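Long-range contact in esterase A (Caulobacter crescentus, PDB 5GKV), which probably hydrolyses esters as a serine hydrolase of the beta-lactamase and penicillin-binding-protein family: residues Y330-W343 and L369-Y383. Sequence-based numbering, arbitrary orientation.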
ATOM      1  N   TYR A 330       4.397 -12.955   5.654  1.00 16.23           N
ATOM      2  CA  TYR A 330       4.771 -12.673   4.279  1.00 17.68           C
ATOM      3  C   TYR A 330       5.840 -11.594   4.166  1.00 18.29           C
ATOM      4  O   TYR A 330       6.388 -11.421   3.074  1.00 17.57           O
ATOM      5  CB  TYR A 330       3.539 -12.265   3.475  1.00 15.07           C
ATOM      6  CG  TYR A 330       2.516 -13.368   3.355  1.00 20.23           C
ATOM      7  CD1 TYR A 330       2.903 -14.697   3.141  1.00 21.29           C
ATOM      8  CD2 TYR A 330       1.159 -13.082   3.438  1.00 25.04           C
ATOM      9  CE1 TYR A 330       1.952 -15.705   3.015  1.00 23.63           C
ATOM     10  CE2 TYR A 330       0.208 -14.079   3.318  1.00 25.22           C
ATOM     11  CZ  TYR A 330       0.603 -15.376   3.106  1.00 25.98           C
ATOM     12  OH  TYR A 330      -0.366 -16.343   2.983  1.00 29.48           O
ATOM     13  N   TYR A 331       6.142 -10.865   5.249  1.00 16.48           N
ATOM     14  CA  TYR A 331       7.204  -9.862   5.248  1.00 16.95           C
ATOM     15  C   TYR A 331       8.426 -10.329   6.037  1.00 14.71           C
ATOM     16  O   TYR A 331       9.186  -9.508   6.554  1.00 20.57           O
ATOM     17  CB  TYR A 331       6.718  -8.517   5.797  1.00 13.72           C
ATOM     18  CG  TYR A 331       5.474  -7.970   5.136  1.00 17.85           C
ATOM     19  CD1 TYR A 331       5.257  -8.117   3.762  1.00 16.72           C
ATOM     20  CD2 TYR A 331       4.520  -7.301   5.884  1.00 19.42           C
ATOM     21  CE1 TYR A 331       4.106  -7.620   3.166  1.00 17.69           C
ATOM     22  CE2 TYR A 331       3.369  -6.799   5.305  1.00 21.48           C
ATOM     23  CZ  TYR A 331       3.169  -6.955   3.953  1.00 23.47           C
ATOM     24  OH  TYR A 331       2.021  -6.451   3.403  1.00 20.63           O
ATOM     25  N   GLY A 332       8.648 -11.628   6.113  1.00 15.24           N
ATOM     26  CA  GLY A 332       9.795 -12.145   6.822  1.00 18.24           C
ATOM     27  C   GLY A 332       9.430 -12.657   8.203  1.00 20.26           C
ATOM     28  O   GLY A 332       8.254 -12.788   8.547  1.00 19.21           O
ATOM     29  N   PRO A 333      10.444 -12.923   9.033  1.00 21.65           N
ATOM     30  CA  PRO A 333      10.216 -13.641  10.302  1.00 22.60           C
ATOM     31  C   PRO A 333       9.749 -12.795  11.482  1.00 23.88           C
ATOM     32  O   PRO A 333       9.369 -13.369  12.512  1.00 22.40           O
ATOM     33  CB  PRO A 333      11.595 -14.231  10.600  1.00 24.57           C
ATOM     34  CG  PRO A 333      12.535 -13.168  10.058  1.00 22.95           C
ATOM     35  CD  PRO A 333      11.874 -12.690   8.776  1.00 18.61           C
ATOM     36  N   THR A 334       9.765 -11.472  11.403  1.00 22.70           N
ATOM     37  CA  THR A 334       9.467 -10.651  12.571  1.00 24.60           C
ATOM     38  C   THR A 334       7.965 -10.418  12.684  1.00 25.22           C
ATOM     39  O   THR A 334       7.361  -9.787  11.807  1.00 20.82           O
ATOM     40  CB  THR A 334      10.213  -9.324  12.490  1.00 23.10           C
ATOM     41  OG1 THR A 334      11.610  -9.593  12.320  1.00 22.28           O
ATOM     42  CG2 THR A 334      10.020  -8.528  13.759  1.00 19.52           C
ATOM     43  N   ALA A 335       7.368 -10.908  13.780  1.00 20.97           N
ATOM     44  CA  ALA A 335       5.916 -10.831  13.931  1.00 20.54           C
ATOM     45  C   ALA A 335       5.419  -9.393  13.873  1.00 17.91           C
ATOM     46  O   ALA A 335       4.366  -9.126  13.283  1.00 20.77           O
ATOM     47  CB  ALA A 335       5.478 -11.498  15.239  1.00 23.20           C
ATOM     48  N   GLU A 336       6.162  -8.449  14.462  1.00 19.71           N
ATOM     49  CA  GLU A 336       5.717  -7.065  14.568  1.00 22.68           C
ATOM     50  C   GLU A 336       6.200  -6.186  13.413  1.00 23.00           C
ATOM     51  O   GLU A 336       5.999  -4.968  13.453  1.00 19.53           O
ATOM     52  CB  GLU A 336       6.144  -6.449  15.917  1.00 26.44           C
ATOM     53  CG  GLU A 336       7.651  -6.347  16.181  1.00 25.30           C
ATOM     54  CD  GLU A 336       8.273  -7.652  16.717  1.00 25.90           C
ATOM     55  OE1 GLU A 336       7.626  -8.724  16.687  1.00 23.46           O
ATOM     56  OE2 GLU A 336       9.439  -7.604  17.163  1.00 34.03           O
ATOM     57  N   ALA A 337       6.813  -6.767  12.382  1.00 19.82           N
ATOM     58  CA  ALA A 337       7.025  -6.008  11.154  1.00 17.72           C
ATOM     59  C   ALA A 337       5.672  -5.676  10.526  1.00 17.73           C
ATOM     60  O   ALA A 337       4.644  -6.271  10.862  1.00 16.76           O
ATOM     61  CB  ALA A 337       7.901  -6.796  10.180  1.00 18.81           C
ATOM     62  N   PHE A 338       5.680  -4.726   9.588  1.00 16.21           N
ATOM     63  CA  PHE A 338       4.432  -4.180   9.067  1.00 16.40           C
ATOM     64  C   PHE A 338       4.673  -3.559   7.699  1.00 16.90           C
ATOM     65  O   PHE A 338       5.799  -3.185   7.344  1.00 17.80           O
ATOM     66  CB  PHE A 338       3.839  -3.122  10.013  1.00 14.88           C
ATOM     67  CG  PHE A 338       4.756  -1.956  10.265  1.00 19.27           C
ATOM     68  CD1 PHE A 338       5.691  -2.005  11.288  1.00 15.58           C
ATOM     69  CD2 PHE A 338       4.684  -0.808   9.485  1.00 16.63           C
ATOM     70  CE1 PHE A 338       6.525  -0.942  11.523  1.00 16.97           C
ATOM     71  CE2 PHE A 338       5.540   0.259   9.712  1.00 19.61           C
ATOM     72  CZ  PHE A 338       6.453   0.196  10.745  1.00 18.10           C
ATOM     73  N   GLY A 339       3.583  -3.390   6.964  1.00 18.45           N
ATOM     74  CA  GLY A 339       3.663  -2.812   5.629  1.00 15.58           C
ATOM     75  C   GLY A 339       2.329  -2.934   4.938  1.00 18.19           C
ATOM     76  O   GLY A 339       1.274  -2.862   5.575  1.00 20.08           O
ATOM     77  N   HIS A 340       2.381  -3.107   3.624  1.00 13.92           N
ATOM     78  CA  HIS A 340       1.159  -3.390   2.898  1.00 17.29           C
ATOM     79  C   HIS A 340       1.534  -4.012   1.565  1.00 18.88           C
ATOM     80  O   HIS A 340       2.640  -3.801   1.050  1.00 16.37           O
ATOM     81  CB  HIS A 340       0.302  -2.129   2.714  1.00 14.05           C
ATOM     82  CG  HIS A 340      -1.175  -2.396   2.725  1.00 18.00           C
ATOM     83  ND1 HIS A 340      -1.830  -3.023   1.684  1.00 16.49           N
ATOM     84  CD2 HIS A 340      -2.127  -2.110   3.648  1.00 16.59           C
ATOM     85  CE1 HIS A 340      -3.116  -3.135   1.979  1.00 16.77           C
ATOM     86  NE2 HIS A 340      -3.322  -2.584   3.164  1.00 17.45           N
ATOM     87  N   SER A 341       0.618  -4.810   1.036  1.00 15.88           N
ATOM     88  CA  SER A 341       0.818  -5.473  -0.237  1.00 16.35           C
ATOM     89  C   SER A 341      -0.194  -4.955  -1.248  1.00 18.81           C
ATOM     90  O   SER A 341      -1.197  -4.335  -0.887  1.00 17.71           O
ATOM     91  CB  SER A 341       0.699  -6.998  -0.094  1.00 14.94           C
ATOM     92  OG  SER A 341       1.622  -7.459   0.877  1.00 18.11           O
ATOM     93  N   GLY A 342       0.077  -5.232  -2.518  1.00 16.65           N
ATOM     94  CA  GLY A 342      -0.722  -4.697  -3.598  1.00 13.92           C
ATOM     95  C   GLY A 342      -1.219  -5.791  -4.521  1.00 22.90           C
ATOM     96  O   GLY A 342      -0.614  -6.862  -4.647  1.00 21.69           O
ATOM     97  N   TRP A 343      -2.359  -5.506  -5.152  1.00 22.26           N
ATOM     98  CA  TRP A 343      -2.940  -6.352  -6.189  1.00 29.93           C
ATOM     99  C   TRP A 343      -1.883  -6.815  -7.188  1.00 23.02           C
ATOM    100  O   TRP A 343      -1.228  -6.000  -7.842  1.00 26.30           O
ATOM    101  CB  TRP A 343      -4.040  -5.562  -6.912  1.00 30.66           C
ATOM    102  CG  TRP A 343      -4.684  -6.317  -8.033  1.00 36.55           C
ATOM    103  CD1 TRP A 343      -4.338  -6.284  -9.360  1.00 36.40           C
ATOM    104  CD2 TRP A 343      -5.804  -7.202  -7.932  1.00 43.67           C
ATOM    105  NE1 TRP A 343      -5.168  -7.115 -10.088  1.00 39.62           N
ATOM    106  CE2 TRP A 343      -6.076  -7.685  -9.235  1.00 42.45           C
ATOM    107  CE3 TRP A 343      -6.605  -7.632  -6.871  1.00 38.45           C
ATOM    108  CZ2 TRP A 343      -7.111  -8.576  -9.498  1.00 45.31           C
ATOM    109  CZ3 TRP A 343      -7.635  -8.516  -7.136  1.00 43.65           C
ATOM    110  CH2 TRP A 343      -7.878  -8.980  -8.439  1.00 46.85           C
ATOM    111  N   LEU A 369      -3.587 -12.380  -3.368  1.00 23.52           N
ATOM    112  CA  LEU A 369      -3.956 -11.057  -2.884  1.00 25.52           C
ATOM    113  C   LEU A 369      -2.878 -10.488  -1.966  1.00 23.92           C
ATOM    114  O   LEU A 369      -2.579  -9.289  -2.013  1.00 22.46           O
ATOM    115  CB  LEU A 369      -5.306 -11.133  -2.172  1.00 31.00           C
ATOM    116  CG  LEU A 369      -6.428 -11.562  -3.121  1.00 34.26           C
ATOM    117  CD1 LEU A 369      -7.619 -12.171  -2.379  1.00 31.16           C
ATOM    118  CD2 LEU A 369      -6.858 -10.373  -3.974  1.00 38.77           C
ATOM    119  N   ILE A 370      -2.293 -11.336  -1.115  1.00 22.30           N
ATOM    120  CA  ILE A 370      -1.119 -10.992  -0.323  1.00 23.94           C
ATOM    121  C   ILE A 370      -0.204 -12.208  -0.309  1.00 23.06           C
ATOM    122  O   ILE A 370      -0.621 -13.335  -0.598  1.00 23.99           O
ATOM    123  CB  ILE A 370      -1.453 -10.565   1.129  1.00 22.22           C
ATOM    124  CG1 ILE A 370      -2.230 -11.671   1.841  1.00 24.88           C
ATOM    125  CG2 ILE A 370      -2.251  -9.263   1.143  1.00 28.76           C
ATOM    126  CD1 ILE A 370      -2.692 -11.296   3.241  1.00 33.87           C
ATOM    127  N   GLY A 371       1.058 -11.964   0.029  1.00 19.71           N
ATOM    128  CA  GLY A 371       2.023 -13.043   0.129  1.00 20.16           C
ATOM    129  C   GLY A 371       2.339 -13.702  -1.197  1.00 21.95           C
ATOM    130  O   GLY A 371       2.470 -14.932  -1.260  1.00 18.03           O
ATOM    131  N   ASP A 372       2.437 -12.919  -2.264  1.00 20.72           N
ATOM    132  CA  ASP A 372       2.878 -13.471  -3.534  1.00 18.22           C
ATOM    133  C   ASP A 372       4.237 -14.126  -3.316  1.00 17.46           C
ATOM    134  O   ASP A 372       5.143 -13.477  -2.772  1.00 17.30           O
ATOM    135  CB  ASP A 372       2.979 -12.370  -4.591  1.00 17.37           C
ATOM    136  CG  ASP A 372       3.351 -12.902  -5.957  1.00 17.12           C
ATOM    137  OD1 ASP A 372       4.506 -13.356  -6.152  1.00 16.74           O
ATOM    138  OD2 ASP A 372       2.467 -12.870  -6.847  1.00 19.50           O
ATOM    139  N   PRO A 373       4.423 -15.393  -3.705  1.00 17.84           N
ATOM    140  CA  PRO A 373       5.672 -16.082  -3.354  1.00 17.37           C
ATOM    141  C   PRO A 373       6.916 -15.468  -3.970  1.00 17.15           C
ATOM    142  O   PRO A 373       7.998 -15.669  -3.415  1.00 17.18           O
ATOM    143  CB  PRO A 373       5.453 -17.515  -3.868  1.00 19.94           C
ATOM    144  CG  PRO A 373       4.340 -17.407  -4.856  1.00 27.12           C
ATOM    145  CD  PRO A 373       3.454 -16.311  -4.331  1.00 21.17           C
ATOM    146  N   ARG A 374       6.811 -14.756  -5.102  1.00 17.66           N
ATOM    147  CA  ARG A 374       7.994 -14.069  -5.633  1.00 16.84           C
ATOM    148  C   ARG A 374       8.562 -13.101  -4.598  1.00 16.02           C
ATOM    149  O   ARG A 374       9.779 -13.064  -4.358  1.00 15.29           O
ATOM    150  CB  ARG A 374       7.645 -13.340  -6.939  1.00 15.24           C
ATOM    151  CG  ARG A 374       7.193 -14.292  -8.085  1.00 13.89           C
ATOM    152  CD  ARG A 374       6.620 -13.508  -9.264  1.00 18.57           C
ATOM    153  NE  ARG A 374       5.340 -12.866  -8.919  1.00 16.26           N
ATOM    154  CZ  ARG A 374       4.724 -11.967  -9.686  1.00 17.59           C
ATOM    155  NH1 ARG A 374       5.279 -11.567 -10.830  1.00 12.71           N
ATOM    156  NH2 ARG A 374       3.560 -11.463  -9.301  1.00 14.99           N
ATOM    157  N   SER A 375       7.691 -12.345  -3.930  1.00 14.24           N
ATOM    158  CA  SER A 375       8.155 -11.384  -2.931  1.00 14.30           C
ATOM    159  C   SER A 375       8.582 -12.085  -1.648  1.00 15.91           C
ATOM    160  O   SER A 375       9.606 -11.724  -1.052  1.00 13.87           O
ATOM    161  CB  SER A 375       7.062 -10.338  -2.644  1.00 15.51           C
ATOM    162  OG  SER A 375       5.954 -10.872  -1.922  1.00 17.75           O
ATOM    163  N   VAL A 376       7.831 -13.112  -1.237  1.00 13.91           N
ATOM    164  CA  VAL A 376       8.128 -13.799   0.021  1.00 15.08           C
ATOM    165  C   VAL A 376       9.498 -14.470  -0.045  1.00 15.87           C
ATOM    166  O   VAL A 376      10.301 -14.363   0.893  1.00 15.72           O
ATOM    167  CB  VAL A 376       7.010 -14.799   0.358  1.00 17.76           C
ATOM    168  CG1 VAL A 376       7.336 -15.550   1.637  1.00 19.01           C
ATOM    169  CG2 VAL A 376       5.664 -14.058   0.496  1.00 15.85           C
ATOM    170  N   ARG A 377       9.791 -15.157  -1.151  1.00 15.30           N
ATOM    171  CA  ARG A 377      11.084 -15.829  -1.289  1.00 17.27           C
ATOM    172  C   ARG A 377      12.231 -14.828  -1.236  1.00 16.26           C
ATOM    173  O   ARG A 377      13.297 -15.122  -0.679  1.00 14.72           O
ATOM    174  CB  ARG A 377      11.153 -16.605  -2.605  1.00 17.94           C
ATOM    175  CG  ARG A 377      10.268 -17.842  -2.703  1.00 24.60           C
ATOM    176  CD  ARG A 377      10.633 -18.659  -3.975  1.00 28.29           C
ATOM    177  NE  ARG A 377      10.196 -18.002  -5.213  1.00 28.28           N
ATOM    178  CZ  ARG A 377       9.007 -18.204  -5.780  1.00 31.94           C
ATOM    179  NH1 ARG A 377       8.150 -19.066  -5.233  1.00 26.44           N
ATOM    180  NH2 ARG A 377       8.680 -17.570  -6.904  1.00 31.03           N
ATOM    181  N   LEU A 378      12.048 -13.647  -1.839  1.00 12.25           N
ATOM    182  CA  LEU A 378      13.103 -12.634  -1.830  1.00 12.60           C
ATOM    183  C   LEU A 378      13.353 -12.112  -0.420  1.00 13.90           C
ATOM    184  O   LEU A 378      14.507 -11.997   0.019  1.00 15.87           O
ATOM    185  CB  LEU A 378      12.739 -11.471  -2.771  1.00 12.95           C
ATOM    186  CG  LEU A 378      12.823 -11.793  -4.271  1.00 14.35           C
ATOM    187  CD1 LEU A 378      12.141 -10.699  -5.114  1.00 12.77           C
ATOM    188  CD2 LEU A 378      14.305 -11.984  -4.698  1.00 12.86           C
ATOM    189  N   ILE A 379      12.279 -11.801   0.306  1.00 14.63           N
ATOM    190  CA  ILE A 379      12.415 -11.282   1.665  1.00 16.79           C
ATOM    191  C   ILE A 379      13.033 -12.339   2.571  1.00 16.43           C
ATOM    192  O   ILE A 379      13.869 -12.036   3.429  1.00 15.48           O
ATOM    193  CB  ILE A 379      11.045 -10.801   2.182  1.00 15.77           C
ATOM    194  CG1 ILE A 379      10.567  -9.592   1.351  1.00 13.86           C
ATOM    195  CG2 ILE A 379      11.107 -10.435   3.668  1.00 16.55           C
ATOM    196  CD1 ILE A 379       9.093  -9.237   1.562  1.00 15.81           C
ATOM    197  N   GLU A 380      12.637 -13.596   2.393  1.00 13.34           N
ATOM    198  CA  GLU A 380      13.204 -14.654   3.223  1.00 13.48           C
ATOM    199  C   GLU A 380      14.691 -14.833   2.933  1.00 16.83           C
ATOM    200  O   GLU A 380      15.497 -15.004   3.858  1.00 19.47           O
ATOM    201  CB  GLU A 380      12.409 -15.950   3.011  1.00 17.30           C
ATOM    202  CG  GLU A 380      10.987 -15.811   3.592  1.00 18.30           C
ATOM    203  CD  GLU A 380      10.142 -17.072   3.481  1.00 28.03           C
ATOM    204  OE1 GLU A 380      10.447 -17.922   2.621  1.00 28.32           O
ATOM    205  OE2 GLU A 380       9.171 -17.211   4.266  1.00 27.28           O
ATOM    206  N   ALA A 381      15.089 -14.729   1.666  1.00 12.58           N
ATOM    207  CA  ALA A 381      16.512 -14.783   1.343  1.00 14.98           C
ATOM    208  C   ALA A 381      17.274 -13.612   1.948  1.00 18.01           C
ATOM    209  O   ALA A 381      18.428 -13.762   2.385  1.00 15.15           O
ATOM    210  CB  ALA A 381      16.713 -14.801  -0.176  1.00 17.75           C
ATOM    211  N   ALA A 382      16.665 -12.422   1.948  1.00 15.28           N
ATOM    212  CA  ALA A 382      17.345 -11.270   2.523  1.00 16.54           C
ATOM    213  C   ALA A 382      17.566 -11.473   4.017  1.00 18.87           C
ATOM    214  O   ALA A 382      18.666 -11.235   4.530  1.00 17.25           O
ATOM    215  CB  ALA A 382      16.538  -9.998   2.255  1.00 14.61           C
ATOM    216  N   TYR A 383      16.525 -11.932   4.731  1.00 17.14           N
ATOM    217  CA  TYR A 383      16.673 -12.172   6.166  1.00 17.16           C
ATOM    218  C   TYR A 383      17.670 -13.291   6.451  1.00 19.81           C
ATOM    219  O   TYR A 383      18.403 -13.228   7.447  1.00 19.62           O
ATOM    220  CB  TYR A 383      15.320 -12.503   6.800  1.00 16.92           C
ATOM    221  CG  TYR A 383      14.547 -11.282   7.257  1.00 20.85           C
ATOM    222  CD1 TYR A 383      13.593 -10.687   6.428  1.00 17.77           C
ATOM    223  CD2 TYR A 383      14.757 -10.731   8.523  1.00 18.72           C
ATOM    224  CE1 TYR A 383      12.878  -9.564   6.847  1.00 17.29           C
ATOM    225  CE2 TYR A 383      14.047  -9.616   8.948  1.00 21.67           C
ATOM    226  CZ  TYR A 383      13.112  -9.040   8.101  1.00 19.60           C
ATOM    227  OH  TYR A 383      12.404  -7.942   8.513  1.00 17.46           O
TER
HETATM  228  O   HOH W   1       5.244 -10.288   0.777  1.00 18.01           O
HETATM  229  O   HOH W   2       9.996  -9.574   9.210  1.00 16.52           O
HETATM  230  O   HOH W   3       2.863  -9.542   0.217  1.00 19.83           O
HETATM  231  O   HOH W   4       0.113  -9.238  -3.141  1.00 25.70           O
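Y330 and G371 bring the two backbones within 5.0 Å, CA to CA, and from there the loop 330-333 runs along the helix 373-383 until G332 passes E380, while S341, in strand 338-341, lies beside I370. At one end the CA of G371 sits over one face of the Y330 ring, 3.4 Å from its centroid, a CH-pi contact. The I370 side chain crosses that of Y330 at about a right angle, its CG1 3.7 Å from Y330 CE2, and V376 CG2 lies 3.9 Å from Y330 CD1. A turn further along the helix, I379 (chi1 -65°) has CG2 anti to its own N and against the Y331 carbonyl carbon. At the far end P333 CD lies over the centre of the Y383 ring, 12° off its normal. The Y383 hydroxyl bonds to D351, which also receives T334 OG1; a water links Y331 O, T334 N and, weakly, Y383 OH. Beyond the strand, L369 CD2 touches W343 CZ3 at 3.7 Å. Y331 OH and S341 OG share a 2.7 Å hydrogen bond in the plane of the Y331 ring. A water accepts from G371 N; its bond to S341 OG is doubtful. Another donates to Y330 O and S375 OG. S341 O bonds to S80 OG, probably the nucleophile by its S-x-x-K motif, so strand 338-341 probably borders the active site. With no direct hydrogen bond between the segments, the turn 369-372 and, from the C-terminal helix, V376, I379 and Y383 meet 330-343 through CH-pi and apolar contacts, while bridging waters serve backbone atoms and hydroxyls.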